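Long-range contact in PAAR motif family protein (Pseudomonas aeruginosa, PDB 6XRF), which is the N-terminal piece of a PAAR-motif protein that probably caps the type VI secretion spike and carries an effector: residues G29-V37 with A48-A56. Sequence-based numbering, arbitrary orientation.
Sequences GALIGAAVV and AVILAGSIA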
ATOM      1  N   GLY C  29      -3.966   6.289   7.603  1.00 44.72           N
ATOM      2  CA  GLY C  29      -4.436   4.951   7.916  1.00 45.65           C
ATOM      3  C   GLY C  29      -5.949   4.876   7.977  1.00 45.55           C
ATOM      4  O   GLY C  29      -6.556   3.915   7.496  1.00 45.16           O
ATOM      5  N   ALA C  30      -6.581   5.898   8.560  1.00 46.62           N
ATOM      6  CA  ALA C  30      -8.033   5.908   8.676  1.00 45.79           C
ATOM      7  C   ALA C  30      -8.696   6.057   7.314  1.00 42.22           C
ATOM      8  O   ALA C  30      -9.704   5.398   7.034  1.00 42.71           O
ATOM      9  CB  ALA C  30      -8.472   7.034   9.611  1.00 47.85           C
ATOM     10  N   LEU C  31      -8.152   6.920   6.455  1.00 42.29           N
ATOM     11  CA  LEU C  31      -8.729   7.093   5.124  1.00 42.81           C
ATOM     12  C   LEU C  31      -8.570   5.827   4.287  1.00 40.45           C
ATOM     13  O   LEU C  31      -9.511   5.409   3.601  1.00 34.22           O
ATOM     14  CB  LEU C  31      -8.086   8.290   4.427  1.00 43.81           C
ATOM     15  CG  LEU C  31      -8.251   9.628   5.153  1.00 47.37           C
ATOM     16  CD1 LEU C  31      -7.725  10.783   4.309  1.00 47.99           C
ATOM     17  CD2 LEU C  31      -9.705   9.875   5.539  1.00 50.31           C
ATOM     18  N   ILE C  32      -7.392   5.202   4.333  1.00 38.32           N
ATOM     19  CA  ILE C  32      -7.200   3.943   3.618  1.00 38.79           C
ATOM     20  C   ILE C  32      -8.147   2.879   4.160  1.00 40.03           C
ATOM     21  O   ILE C  32      -8.686   2.061   3.405  1.00 38.85           O
ATOM     22  CB  ILE C  32      -5.731   3.489   3.720  1.00 36.36           C
ATOM     23  CG1 ILE C  32      -4.816   4.442   2.945  1.00 36.74           C
ATOM     24  CG2 ILE C  32      -5.589   2.061   3.216  1.00 33.64           C
ATOM     25  CD1 ILE C  32      -3.342   4.312   3.315  1.00 37.99           C
ATOM     26  N   GLY C  33      -8.368   2.876   5.475  1.00 40.69           N
ATOM     27  CA  GLY C  33      -9.213   1.853   6.070  1.00 41.26           C
ATOM     28  C   GLY C  33     -10.665   1.971   5.649  1.00 39.43           C
ATOM     29  O   GLY C  33     -11.358   0.960   5.495  1.00 37.80           O
ATOM     30  N   ALA C  34     -11.149   3.200   5.463  1.00 39.19           N
ATOM     31  CA  ALA C  34     -12.522   3.389   5.011  1.00 40.45           C
ATOM     32  C   ALA C  34     -12.679   2.980   3.554  1.00 40.90           C
ATOM     33  O   ALA C  34     -13.673   2.343   3.184  1.00 44.23           O
ATOM     34  CB  ALA C  34     -12.941   4.847   5.199  1.00 40.57           C
ATOM     35  N   ALA C  35     -11.704   3.333   2.712  1.00 39.67           N
ATOM     36  CA  ALA C  35     -11.814   3.044   1.285  1.00 37.86           C
ATOM     37  C   ALA C  35     -11.989   1.555   1.024  1.00 38.93           C
ATOM     38  O   ALA C  35     -12.737   1.159   0.119  1.00 40.01           O
ATOM     39  CB  ALA C  35     -10.579   3.570   0.552  1.00 34.05           C
ATOM     40  N   VAL C  36     -11.306   0.709   1.796  1.00 54.48           N
ATOM     41  CA  VAL C  36     -11.353  -0.722   1.522  1.00 61.30           C
ATOM     42  C   VAL C  36     -12.707  -1.297   1.918  1.00 69.34           C
ATOM     43  O   VAL C  36     -13.222  -2.214   1.266  1.00 73.31           O
ATOM     44  CB  VAL C  36     -10.203  -1.449   2.241  1.00 60.79           C
ATOM     45  CG1 VAL C  36     -10.255  -2.937   1.928  1.00 65.20           C
ATOM     46  CG2 VAL C  36      -8.865  -0.858   1.838  1.00 58.95           C
ATOM     47  N   VAL C  37     -13.304  -0.779   2.993  1.00 72.54           N
ATOM     48  CA  VAL C  37     -14.601  -1.293   3.418  1.00 78.62           C
ATOM     49  C   VAL C  37     -15.729  -0.787   2.527  1.00 80.56           C
ATOM     50  O   VAL C  37     -16.787  -1.427   2.455  1.00 83.82           O
ATOM     51  CB  VAL C  37     -14.888  -0.925   4.883  1.00 77.22           C
ATOM     52  CG1 VAL C  37     -16.152  -1.622   5.361  1.00 81.86           C
ATOM     53  CG2 VAL C  37     -13.706  -1.287   5.768  1.00 75.59           C
ATOM     54  N   ALA C  48      -8.168   1.299  -3.654  1.00 38.74           N
ATOM     55  CA  ALA C  48      -8.387   1.797  -2.299  1.00 42.08           C
ATOM     56  C   ALA C  48      -7.453   2.958  -1.982  1.00 41.86           C
ATOM     57  O   ALA C  48      -7.885   4.001  -1.472  1.00 40.91           O
ATOM     58  CB  ALA C  48      -8.194   0.667  -1.287  1.00 44.87           C
ATOM     59  N   VAL C  49      -6.161   2.795  -2.273  1.00 41.99           N
ATOM     60  CA  VAL C  49      -5.193   3.842  -1.959  1.00 39.56           C
ATOM     61  C   VAL C  49      -5.519   5.118  -2.726  1.00 37.55           C
ATOM     62  O   VAL C  49      -5.381   6.228  -2.198  1.00 36.30           O
ATOM     63  CB  VAL C  49      -3.765   3.342  -2.252  1.00 40.70           C
ATOM     64  CG1 VAL C  49      -2.742   4.425  -1.964  1.00 40.01           C
ATOM     65  CG2 VAL C  49      -3.462   2.099  -1.422  1.00 41.65           C
ATOM     66  N   ILE C  50      -5.970   4.983  -3.976  1.00 38.30           N
ATOM     67  CA  ILE C  50      -6.343   6.156  -4.765  1.00 37.17           C
ATOM     68  C   ILE C  50      -7.466   6.922  -4.074  1.00 35.50           C
ATOM     69  O   ILE C  50      -7.379   8.139  -3.871  1.00 33.92           O
ATOM     70  CB  ILE C  50      -6.738   5.735  -6.192  1.00 35.98           C
ATOM     71  CG1 ILE C  50      -5.481   5.542  -7.048  1.00 37.26           C
ATOM     72  CG2 ILE C  50      -7.662   6.763  -6.830  1.00 35.44           C
ATOM     73  CD1 ILE C  50      -5.663   4.584  -8.200  1.00 38.45           C
ATOM     74  N   LEU C  51      -8.536   6.217  -3.701  1.00 35.67           N
ATOM     75  CA  LEU C  51      -9.672   6.877  -3.062  1.00 36.87           C
ATOM     76  C   LEU C  51      -9.260   7.543  -1.754  1.00 35.97           C
ATOM     77  O   LEU C  51      -9.728   8.643  -1.435  1.00 33.46           O
ATOM     78  CB  LEU C  51     -10.790   5.859  -2.827  1.00 37.36           C
ATOM     79  CG  LEU C  51     -12.063   6.323  -2.120  1.00 36.62           C
ATOM     80  CD1 LEU C  51     -12.805   7.364  -2.940  1.00 36.07           C
ATOM     81  CD2 LEU C  51     -12.965   5.115  -1.833  1.00 36.87           C
ATOM     82  N   ALA C  52      -8.385   6.889  -0.983  1.00 36.68           N
ATOM     83  CA  ALA C  52      -7.882   7.498   0.245  1.00 37.68           C
ATOM     84  C   ALA C  52      -7.244   8.853  -0.036  1.00 38.99           C
ATOM     85  O   ALA C  52      -7.380   9.792   0.762  1.00 37.33           O
ATOM     86  CB  ALA C  52      -6.879   6.558   0.915  1.00 38.03           C
ATOM     87  N   GLY C  53      -6.549   8.975  -1.168  1.00 38.67           N
ATOM     88  CA  GLY C  53      -5.950  10.250  -1.526  1.00 38.06           C
ATOM     89  C   GLY C  53      -6.962  11.263  -2.034  1.00 36.79           C
ATOM     90  O   GLY C  53      -6.836  12.461  -1.764  1.00 35.56           O
ATOM     91  N   SER C  54      -7.968  10.809  -2.787  1.00 37.67           N
ATOM     92  CA  SER C  54      -9.038  11.722  -3.174  1.00 40.52           C
ATOM     93  C   SER C  54      -9.787  12.205  -1.940  1.00 41.17           C
ATOM     94  O   SER C  54     -10.118  13.391  -1.826  1.00 41.38           O
ATOM     95  CB  SER C  54      -9.989  11.047  -4.163  1.00 43.71           C
ATOM     96  OG  SER C  54     -10.901  10.181  -3.513  1.00 47.81           O
ATOM     97  N   ILE C  55     -10.055  11.300  -0.995  1.00 40.80           N
ATOM     98  CA  ILE C  55     -10.658  11.709   0.272  1.00 40.19           C
ATOM     99  C   ILE C  55      -9.775  12.740   0.959  1.00 40.92           C
ATOM    100  O   ILE C  55     -10.229  13.829   1.328  1.00 42.39           O
ATOM    101  CB  ILE C  55     -10.896  10.488   1.179  1.00 36.90           C
ATOM    102  CG1 ILE C  55     -11.962   9.576   0.573  1.00 35.73           C
ATOM    103  CG2 ILE C  55     -11.288  10.945   2.586  1.00 35.68           C
ATOM    104  CD1 ILE C  55     -12.152   8.279   1.333  1.00 36.16           C
ATOM    105  N   ALA C  56      -8.495  12.413   1.141  1.00 41.40           N
ATOM    106  CA  ALA C  56      -7.600  13.326   1.844  1.00 42.26           C
ATOM    107  C   ALA C  56      -7.543  14.678   1.145  1.00 44.60           C
ATOM    108  O   ALA C  56      -7.462  15.726   1.801  1.00 43.93           O
ATOM    109  CB  ALA C  56      -6.202  12.717   1.955  1.00 40.39           C
TER
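A35 and A48 face each other at one of two close crossing points between helices 25-37 and 45-57, and the small side chains let the local axes approach to 8.1 Å at an angle of 124°. The CB of A35 rests on the carbonyl of A48, 3.4 Å from its O. Along one flank, V36 sets CG2 against A48 CB at 3.5 Å, the methyl lying beside the valine's own backbone N. One turn further along, A52 CB meets I32 CG1 at 3.6 Å, and the CA atoms of I32 and A52, the nearest such pair, are 4.9 Å apart. This buried strip is built almost wholly from alanines and beta-branched residues.

The other flank is more open and made mostly of longer chains, where L51, I55 and A56 remain partly exposed. L31, itself buried, reaches across it: chi1 of -60° and an extended chi2 of -173° carry its fork over the second helix, where CD1 touches A56 CB at 3.4 Å. Its CD2 meets I55 CG2 at 3.5 Å, the two side chains running antiparallel alongside one another. L51 borders this edge, its CD2 on A35 CB, 3.7 Å away.

The two consecutive helices thus pack at a steep angle. On the far side of helix 45-57, V49 and I50 pack on L9 of helix 3-14, whereas V36 and A30 of helix 25-37 lean on apolar side chains of another protein's chain.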